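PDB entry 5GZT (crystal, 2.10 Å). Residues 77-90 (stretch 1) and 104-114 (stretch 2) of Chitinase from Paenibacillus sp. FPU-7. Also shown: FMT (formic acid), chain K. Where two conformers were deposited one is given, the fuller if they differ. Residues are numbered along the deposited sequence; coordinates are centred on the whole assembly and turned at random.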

# COMPACT_ATOMS: atom_id res chain seq x y z
N ASP B 77 -22.67 56.54 13.40
CA ASP B 77 -23.22 56.99 12.18
C ASP B 77 -23.15 58.49 12.02
O ASP B 77 -23.79 59.19 12.82
N VAL B 78 -22.48 58.97 10.98
CA VAL B 78 -22.35 60.39 10.74
C VAL B 78 -23.30 60.66 9.57
O VAL B 78 -23.00 60.31 8.43
N ALA B 79 -24.42 61.34 9.88
CA ALA B 79 -25.53 61.52 8.95
C ALA B 79 -25.99 62.97 9.08
O ALA B 79 -27.12 63.26 9.52
N ALA B 80 -25.09 63.89 8.78
CA ALA B 80 -25.31 65.29 9.13
C ALA B 80 -24.70 66.12 8.04
O ALA B 80 -23.51 65.98 7.74
N SER B 81 -25.54 66.93 7.37
CA SER B 81 -25.09 67.77 6.22
C SER B 81 -24.24 68.98 6.58
O SER B 81 -23.56 69.57 5.70
N ALA B 82 -24.21 69.37 7.85
CA ALA B 82 -23.49 70.61 8.23
C ALA B 82 -21.95 70.40 8.39
O ALA B 82 -21.37 70.73 9.44
N ASN B 83 -21.30 69.92 7.32
CA ASN B 83 -19.83 69.70 7.30
C ASN B 83 -19.29 69.09 8.63
O ASN B 83 -18.48 69.71 9.34
N PRO B 84 -19.79 67.91 8.98
CA PRO B 84 -19.56 67.37 10.29
C PRO B 84 -18.08 66.93 10.45
O PRO B 84 -17.47 66.53 9.49
N GLN B 85 -17.54 67.11 11.66
CA GLN B 85 -16.34 66.46 12.11
C GLN B 85 -16.65 65.61 13.32
O GLN B 85 -17.24 66.12 14.28
N LEU B 86 -16.21 64.34 13.27
CA LEU B 86 -16.25 63.38 14.38
C LEU B 86 -14.81 63.20 14.85
O LEU B 86 -13.90 62.80 14.05
N ASN B 87 -14.58 63.54 16.12
CA ASN B 87 -13.30 63.23 16.81
C ASN B 87 -13.48 61.97 17.59
O ASN B 87 -14.38 61.89 18.44
N VAL B 88 -12.61 61.00 17.37
CA VAL B 88 -12.61 59.83 18.17
C VAL B 88 -11.25 59.84 18.86
O VAL B 88 -10.19 59.68 18.23
N ASN B 89 -11.29 60.01 20.16
CA ASN B 89 -10.10 60.27 20.98
C ASN B 89 -9.52 59.05 21.61
O ASN B 89 -8.32 59.05 21.92
N SER B 90 -10.37 58.04 21.89
CA SER B 90 -9.86 56.77 22.39
C SER B 90 -10.88 55.65 22.23
O SER B 90 -12.08 55.90 22.23
N ASP B 104 -18.30 66.98 2.95
CA ASP B 104 -16.99 67.42 3.53
C ASP B 104 -16.75 66.84 4.90
O ASP B 104 -16.05 67.43 5.71
N ALA B 105 -17.34 65.70 5.19
CA ALA B 105 -17.12 65.02 6.48
C ALA B 105 -15.59 64.90 6.83
O ALA B 105 -14.76 64.71 5.93
N VAL B 106 -15.23 65.08 8.11
CA VAL B 106 -13.84 64.79 8.55
C VAL B 106 -13.95 63.88 9.73
O VAL B 106 -14.76 64.18 10.64
N ILE B 107 -13.11 62.85 9.74
CA ILE B 107 -13.11 61.88 10.80
C ILE B 107 -11.67 61.92 11.33
O ILE B 107 -10.72 61.64 10.57
N VAL B 108 -11.51 62.22 12.62
CA VAL B 108 -10.14 62.33 13.24
C VAL B 108 -10.00 61.18 14.20
O VAL B 108 -10.76 61.12 15.24
N LEU B 109 -9.09 60.24 13.89
CA LEU B 109 -8.94 59.07 14.70
C LEU B 109 -7.63 59.19 15.41
O LEU B 109 -6.56 59.11 14.77
N ALA B 110 -7.70 59.32 16.74
CA ALA B 110 -6.51 59.49 17.60
C ALA B 110 -5.71 58.18 17.58
O ALA B 110 -6.25 57.13 17.23
N SER B 111 -4.41 58.25 17.91
CA SER B 111 -3.51 57.12 17.77
C SER B 111 -3.93 55.86 18.45
O SER B 111 -3.62 54.77 17.96
N GLY B 112 -4.55 55.89 19.60
CA GLY B 112 -4.87 54.46 20.04
C GLY B 112 -6.21 53.82 19.52
O GLY B 112 -6.61 52.70 19.92
N VAL B 113 -6.94 54.57 18.70
CA VAL B 113 -8.30 54.21 18.34
C VAL B 113 -8.28 53.09 17.33
O VAL B 113 -7.36 53.03 16.57
N LYS B 114 -9.23 52.16 17.42
CA LYS B 114 -9.41 51.12 16.39
C LYS B 114 -10.89 51.09 15.89
O LYS B 114 -11.85 50.80 16.70

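Two strands that run parallel, side by side in one sheet, need a long excursion of chain to bring the second back to the start of the first, and here the register is kept so evenly that each residue from Gln85 to Val88 pairs with the one twenty-one places later, from Val106 to Leu109. The strand axes diverge by just 9° and approach to 4.8 Å. The pairing illustrates a general principle: in a parallel ladder the backbone fixes the spacing, alternation sends successive side chains to opposite faces, and the residues on each give it its character.

The ladder uses every second residue of the first stretch from Pro84 to Val88. Pro84 O accepts from Val106 N at 3.0 Å, Leu86 N donates to Val106 O at 3.0 Å, and Leu86 O receives Val108 N at 2.8 Å. Val88 repeats the pattern, its N donating to Val108 O at 2.8 Å and its O accepting from Ala110 N at 2.9 Å.

The N and O of Leu86 and of Val88 both turn to the second strand. As alternate residues, their side chains share a face with those of Ile107 and Leu109, and this face is buried and wholly apolar. Leu86 (chi1 t, chi2 p) meets Ile107 through CB to CD1 at 4.0 Å. Ile107, m at both chi angles, sends its end nearer the first stretch than its CA-to-CB bond suggests, so that the same CD1 also lies 4.1 Å from CG2 of Val78, a t rotamer pointing toward the second stretch. Further along, Val88, also t, places CG2 3.8 Å from CD2 of Leu109 (m, t) and CG1 3.7 Å from CG1 of Val113. Val88 thus bridges two hydrophobic neighbours, and it has the largest area covered by the opposing stretch. At the other end, Pro84 CG and Ala105 CB make a looser apolar contact at 4.4 Å.

The face carrying Gln85, Asn87, Val106 and Val108 is partly exposed and mixes amides with valines. Gln85 extends with chi1 and chi2 both t, its side chain lying over Val106 and Val108. Asn87, with chi1 m, brings its end nearer the second stretch, against Val108. Both valines are t, and Val108 is the more extensively covered.

Beyond the strands, a type I turn from Ala110 to Val113, closed by Val113 N donating to Ala110 O at 3.0 Å, brings Val113 (t) back toward the first stretch; its CG2 rests 3.5 Å from Ser90 CA. Ala110 also points toward that stretch, with CB 3.3 Å from Asn89 O. Water 2 ties the turn to the strand, donating to Asn89 O at 2.8 Å and accepting from Gly112 N at 3.0 Å. Asn89 itself (chi1 m) points away, and its ND2 donates to O1 of a formic acid at 3.2 Å, a molecule probably carried over from the crystallisation liquor. At the opposite end of the contact, water 1 lies between the backbones, 2.6 Å from Asn83 O and 3.2 Å from Asp104 O.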

# COMPACT_ATOMS: atom_id res chain seq x y z
CB ASP B 77 -24.71 56.63 12.23
CG ASP B 77 -25.09 55.74 11.17
OD1 ASP B 77 -24.70 54.53 11.23
OD2 ASP B 77 -25.71 56.31 10.29
CB VAL B 78 -20.92 60.77 10.38
CG1 VAL B 78 -20.78 62.25 10.21
CG2 VAL B 78 -19.95 60.19 11.37
CB ALA B 79 -26.65 60.54 9.36
CB ALA B 80 -24.72 65.59 10.52
CB SER B 81 -26.31 68.21 5.37
OG SER B 81 -27.16 69.09 6.10
CB ALA B 82 -24.12 71.20 9.51
CB ASN B 83 -19.10 70.98 6.90
CG ASN B 83 -19.75 71.67 5.70
OD1 ASN B 83 -19.93 71.07 4.60
ND2 ASN B 83 -20.17 72.92 5.91
CB PRO B 84 -20.52 66.17 10.35
CG PRO B 84 -20.71 65.73 8.92
CD PRO B 84 -20.49 66.95 8.08
CB GLN B 85 -15.29 67.48 12.52
CG GLN B 85 -13.97 66.83 12.96
CD GLN B 85 -12.83 67.83 12.93
OE1 GLN B 85 -12.70 68.63 11.98
NE2 GLN B 85 -12.00 67.81 13.96
CB LEU B 86 -16.87 62.04 13.96
CG LEU B 86 -16.86 60.97 15.02
CD1 LEU B 86 -17.76 61.41 16.14
CD2 LEU B 86 -17.26 59.61 14.57
CB ASN B 87 -12.85 64.36 17.76
CG ASN B 87 -12.05 65.42 17.05
OD1 ASN B 87 -10.78 65.45 17.03
ND2 ASN B 87 -12.78 66.26 16.39
CB VAL B 88 -12.81 58.56 17.36
CG1 VAL B 88 -13.03 57.38 18.32
CG2 VAL B 88 -13.98 58.75 16.37
CB ASN B 89 -10.45 61.28 22.06
CG ASN B 89 -10.44 62.68 21.56
OD1 ASN B 89 -10.37 62.96 20.35
ND2 ASN B 89 -10.43 63.60 22.49
CB SER B 90 -9.41 56.84 23.87
OG SER B 90 -10.50 56.81 24.70
CB ASP B 104 -16.94 68.95 3.66
CG ASP B 104 -16.97 69.66 2.32
OD1 ASP B 104 -16.44 69.11 1.35
OD2 ASP B 104 -17.49 70.82 2.27
CB ALA B 105 -17.75 63.63 6.49
CB VAL B 106 -13.11 66.08 9.03
CG1 VAL B 106 -11.71 65.76 9.61
CG2 VAL B 106 -13.03 67.09 7.88
CB ILE B 107 -13.39 60.47 10.31
CG1 ILE B 107 -14.70 60.36 9.53
CG2 ILE B 107 -13.43 59.56 11.51
CD1 ILE B 107 -16.00 60.49 10.36
CB VAL B 108 -9.94 63.63 14.02
CG1 VAL B 108 -8.45 63.76 14.45
CG2 VAL B 108 -10.48 64.84 13.23
CB LEU B 109 -8.93 57.77 13.85
CG LEU B 109 -10.17 57.51 12.96
CD1 LEU B 109 -10.04 56.14 12.34
CD2 LEU B 109 -11.47 57.57 13.76
CB ALA B 110 -6.91 59.90 19.05
CB SER B 111 -2.10 57.42 18.32
OG SER B 111 -2.14 57.61 19.72
CB VAL B 113 -9.09 55.44 17.83
CG1 VAL B 113 -10.42 55.07 17.22
CG2 VAL B 113 -9.29 56.41 18.98
CB LYS B 114 -8.97 49.77 16.91
CG LYS B 114 -7.49 49.73 17.32
CD LYS B 114 -7.09 48.32 17.74
CE LYS B 114 -7.53 48.02 19.16
NZ LYS B 114 -8.14 46.67 19.24
C FMT K . -9.88 61.82 26.02
O1 FMT K . -10.54 62.76 25.55
O2 FMT K . -10.17 60.52 25.78
O HOH W 1 -16.18 69.15 8.39
O HOH W 2 -6.18 57.21 21.71